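Local structure of DNA-binding protein HU (Anabaena sp., 1P71) at the interface of chains A and B. The protein binds, bends and wraps DNA as a homodimeric histone-like protein, stabilising it against denaturation, and is essential for heterocyst differentiation. Numbering follows the deposited sequence. Chains: chain A/B, DNA-binding protein HU.

The interface of chains A and B. Residues chain A 6, 47, 50, 79, 85; chain B 29, 32-33, 36, 50.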
ATOM      1  N   LEU A   6       7.063  13.739   2.107  1.00 30.35           N
ATOM      2  CA  LEU A   6       5.875  13.312   2.842  1.00 30.48           C
ATOM      3  C   LEU A   6       5.934  13.774   4.287  1.00 30.66           C
ATOM      4  O   LEU A   6       4.958  14.300   4.800  1.00 31.11           O
ATOM      5  CB  LEU A   6       5.695  11.776   2.775  1.00 30.51           C
ATOM      6  CG  LEU A   6       4.520  11.151   3.552  1.00 30.68           C
ATOM      7  CD1 LEU A   6       3.180  11.673   3.055  1.00 30.22           C
ATOM      8  CD2 LEU A   6       4.531   9.628   3.500  1.00 30.26           C
ATOM      9  N   PHE A  47      -8.337   3.957   3.263  1.00 29.39           N
ATOM     10  CA  PHE A  47      -7.045   3.945   2.592  1.00 28.92           C
ATOM     11  C   PHE A  47      -6.794   2.608   1.915  1.00 29.17           C
ATOM     12  O   PHE A  47      -6.595   2.543   0.703  1.00 28.92           O
ATOM     13  CB  PHE A  47      -5.919   4.268   3.570  1.00 28.57           C
ATOM     14  CG  PHE A  47      -4.557   4.256   2.936  1.00 29.29           C
ATOM     15  CD1 PHE A  47      -4.100   5.359   2.201  1.00 28.54           C
ATOM     16  CD2 PHE A  47      -3.741   3.129   3.046  1.00 28.54           C
ATOM     17  CE1 PHE A  47      -2.845   5.342   1.604  1.00 28.19           C
ATOM     18  CE2 PHE A  47      -2.492   3.091   2.453  1.00 28.89           C
ATOM     19  CZ  PHE A  47      -2.040   4.191   1.723  1.00 30.32           C
ATOM     20  N   PHE A  50      -3.217  -4.190   3.836  1.00 28.16           N
ATOM     21  CA  PHE A  50      -1.988  -4.874   3.492  1.00 28.10           C
ATOM     22  C   PHE A  50      -2.056  -6.271   4.099  1.00 28.34           C
ATOM     23  O   PHE A  50      -2.453  -6.424   5.252  1.00 27.35           O
ATOM     24  CB  PHE A  50      -0.790  -4.180   4.140  1.00 28.25           C
ATOM     25  CG  PHE A  50      -0.511  -2.793   3.624  1.00 28.12           C
ATOM     26  CD1 PHE A  50      -1.109  -1.687   4.233  1.00 27.67           C
ATOM     27  CD2 PHE A  50       0.399  -2.594   2.585  1.00 27.12           C
ATOM     28  CE1 PHE A  50      -0.837  -0.397   3.795  1.00 29.59           C
ATOM     29  CE2 PHE A  50       0.682  -1.306   2.130  1.00 27.53           C
ATOM     30  CZ  PHE A  50       0.062  -0.212   2.728  1.00 31.15           C
ATOM     31  N   PHE A  79      -1.446  -5.226  -1.357  1.00 28.49           N
ATOM     32  CA  PHE A  79      -2.215  -4.048  -0.959  1.00 28.21           C
ATOM     33  C   PHE A  79      -3.568  -4.040  -1.677  1.00 28.30           C
ATOM     34  O   PHE A  79      -3.626  -4.338  -2.860  1.00 28.72           O
ATOM     35  CB  PHE A  79      -1.431  -2.772  -1.286  1.00 28.00           C
ATOM     36  CG  PHE A  79      -2.174  -1.483  -0.972  1.00 28.17           C
ATOM     37  CD1 PHE A  79      -2.381  -1.096   0.337  1.00 28.57           C
ATOM     38  CD2 PHE A  79      -2.682  -0.684  -1.997  1.00 27.37           C
ATOM     39  CE1 PHE A  79      -3.056   0.090   0.643  1.00 29.56           C
ATOM     40  CE2 PHE A  79      -3.356   0.508  -1.702  1.00 30.30           C
ATOM     41  CZ  PHE A  79      -3.544   0.882  -0.371  1.00 29.55           C
ATOM     42  N   PHE A  85      -9.658   5.866  -1.400  1.00 25.32           N
ATOM     43  CA  PHE A  85      -8.467   5.912  -2.248  1.00 24.95           C
ATOM     44  C   PHE A  85      -8.846   5.697  -3.737  1.00 24.72           C
ATOM     45  O   PHE A  85      -8.494   6.499  -4.596  1.00 24.21           O
ATOM     46  CB  PHE A  85      -7.455   4.879  -1.752  1.00 24.57           C
ATOM     47  CG  PHE A  85      -6.039   5.133  -2.192  1.00 26.06           C
ATOM     48  CD1 PHE A  85      -5.741   6.075  -3.201  1.00 27.19           C
ATOM     49  CD2 PHE A  85      -4.998   4.433  -1.610  1.00 27.04           C
ATOM     50  CE1 PHE A  85      -4.433   6.296  -3.594  1.00 27.48           C
ATOM     51  CE2 PHE A  85      -3.673   4.658  -2.002  1.00 28.30           C
ATOM     52  CZ  PHE A  85      -3.394   5.586  -3.000  1.00 25.96           C
TER
ATOM     53  N   LEU B  29      -1.546   9.421   5.332  1.00 29.61           N
ATOM     54  CA  LEU B  29      -2.431   8.641   4.451  1.00 29.49           C
ATOM     55  C   LEU B  29      -3.191   9.556   3.495  1.00 29.64           C
ATOM     56  O   LEU B  29      -3.292   9.261   2.301  1.00 29.29           O
ATOM     57  CB  LEU B  29      -3.411   7.743   5.235  1.00 29.12           C
ATOM     58  CG  LEU B  29      -2.857   6.628   6.163  1.00 30.00           C
ATOM     59  CD1 LEU B  29      -3.972   5.789   6.824  1.00 28.72           C
ATOM     60  CD2 LEU B  29      -1.857   5.735   5.456  1.00 27.92           C
ATOM     61  N   ILE B  32      -0.597  10.818   0.885  1.00 28.28           N
ATOM     62  CA  ILE B  32      -0.355   9.792  -0.121  1.00 28.61           C
ATOM     63  C   ILE B  32      -1.517   9.716  -1.129  1.00 28.47           C
ATOM     64  O   ILE B  32      -1.286   9.704  -2.336  1.00 28.77           O
ATOM     65  CB  ILE B  32      -0.082   8.389   0.520  1.00 27.80           C
ATOM     66  CG1 ILE B  32       1.319   8.325   1.136  1.00 27.69           C
ATOM     67  CG2 ILE B  32      -0.175   7.342  -0.530  1.00 28.74           C
ATOM     68  CD1 ILE B  32       1.491   7.224   2.260  1.00 28.95           C
ATOM     69  N   ILE B  33      -2.754   9.671  -0.637  1.00 28.23           N
ATOM     70  CA  ILE B  33      -3.930   9.565  -1.502  1.00 27.63           C
ATOM     71  C   ILE B  33      -4.011  10.738  -2.477  1.00 28.10           C
ATOM     72  O   ILE B  33      -4.318  10.563  -3.659  1.00 27.32           O
ATOM     73  CB  ILE B  33      -5.209   9.486  -0.638  1.00 28.13           C
ATOM     74  CG1 ILE B  33      -5.355   8.078  -0.042  1.00 28.22           C
ATOM     75  CG2 ILE B  33      -6.456   9.869  -1.443  1.00 26.98           C
ATOM     76  CD1 ILE B  33      -6.574   7.878   0.866  1.00 30.74           C
ATOM     77  N   VAL B  36      -1.098  10.571  -5.042  1.00 27.78           N
ATOM     78  CA  VAL B  36      -1.410   9.574  -6.071  1.00 27.88           C
ATOM     79  C   VAL B  36      -2.540  10.023  -6.993  1.00 28.09           C
ATOM     80  O   VAL B  36      -2.422   9.905  -8.214  1.00 28.27           O
ATOM     81  CB  VAL B  36      -1.700   8.175  -5.470  1.00 27.56           C
ATOM     82  CG1 VAL B  36      -2.222   7.227  -6.544  1.00 27.44           C
ATOM     83  CG2 VAL B  36      -0.441   7.627  -4.802  1.00 28.36           C
ATOM     84  N   PHE B  50       3.657   3.933  -4.063  1.00 28.26           N
ATOM     85  CA  PHE B  50       2.258   4.045  -4.497  1.00 28.18           C
ATOM     86  C   PHE B  50       2.154   4.891  -5.771  1.00 28.40           C
ATOM     87  O   PHE B  50       2.764   5.973  -5.873  1.00 28.14           O
ATOM     88  CB  PHE B  50       1.367   4.700  -3.426  1.00 27.84           C
ATOM     89  CG  PHE B  50       1.348   3.980  -2.122  1.00 28.94           C
ATOM     90  CD1 PHE B  50       2.366   4.175  -1.195  1.00 27.30           C
ATOM     91  CD2 PHE B  50       0.316   3.083  -1.814  1.00 30.12           C
ATOM     92  CE1 PHE B  50       2.370   3.490   0.034  1.00 29.64           C
ATOM     93  CE2 PHE B  50       0.324   2.389  -0.595  1.00 27.70           C
ATOM     94  CZ  PHE B  50       1.343   2.595   0.322  1.00 30.33           C
TER
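Helix 18-37 of chain B presents B:Leu29, B:Ile32, B:Ile33 and B:Val36 to A:Phe47, in the loop just before strand 48-55, and to A:Phe85 on the short helix 83-89, while the strands 48-55 of the two chains bring A:Phe50 and B:Phe50 together. This is part of the hydrophobic core of the intertwined HU homodimer, the fold of the bacterial histone-like family, and the two-fold axis repeats every contact with the chains exchanged. The contact is apolar, with no N or O of one chain within bonding reach of the other. A:Phe47 projects into the partner with CG anti to its backbone N (chi1 179°). B:Leu29 crosses it at about a right angle and sets the methyl CD2 over the centre of one ring face, 3.8 Å from the centroid, a CH-pi contact. The rim of the same ring is occupied as well: B:Ile32 CG2 lies in plane at the edge, 4.0 Å from A:Phe47 CE1, and B:Phe50 arrives tip to tip, its CE2 3.8 Å from A:Phe47 CZ. B:Ile33 bridges two aromatic rings, running antiparallel past A:Phe47 and lying obliquely across A:Phe85. With CG1 anti to the carbonyl carbon (chi1 -77°), this branch turns toward the A:Phe85 face, where it sits offset toward the rim, 3.7 Å from A:Phe85 CG. The same CG1 lies 3.7 Å from A:Phe47 CD1. One turn further along the helix, B:Val36 sets its CB in plane at the edge of the A:Phe85 ring, 3.8 Å from A:Phe85 CE1. B:Phe50 directs its CE2 edge at the face of A:Phe79, the planes turned by 85°, whereas A:Phe50 and B:Phe50 approach end-on, CZ to CZ at 3.9 Å. Within chain A, A:Phe79 CD1 lies over one face of the A:Phe50 ring, offset toward its rim, and probably helps to hold it in position.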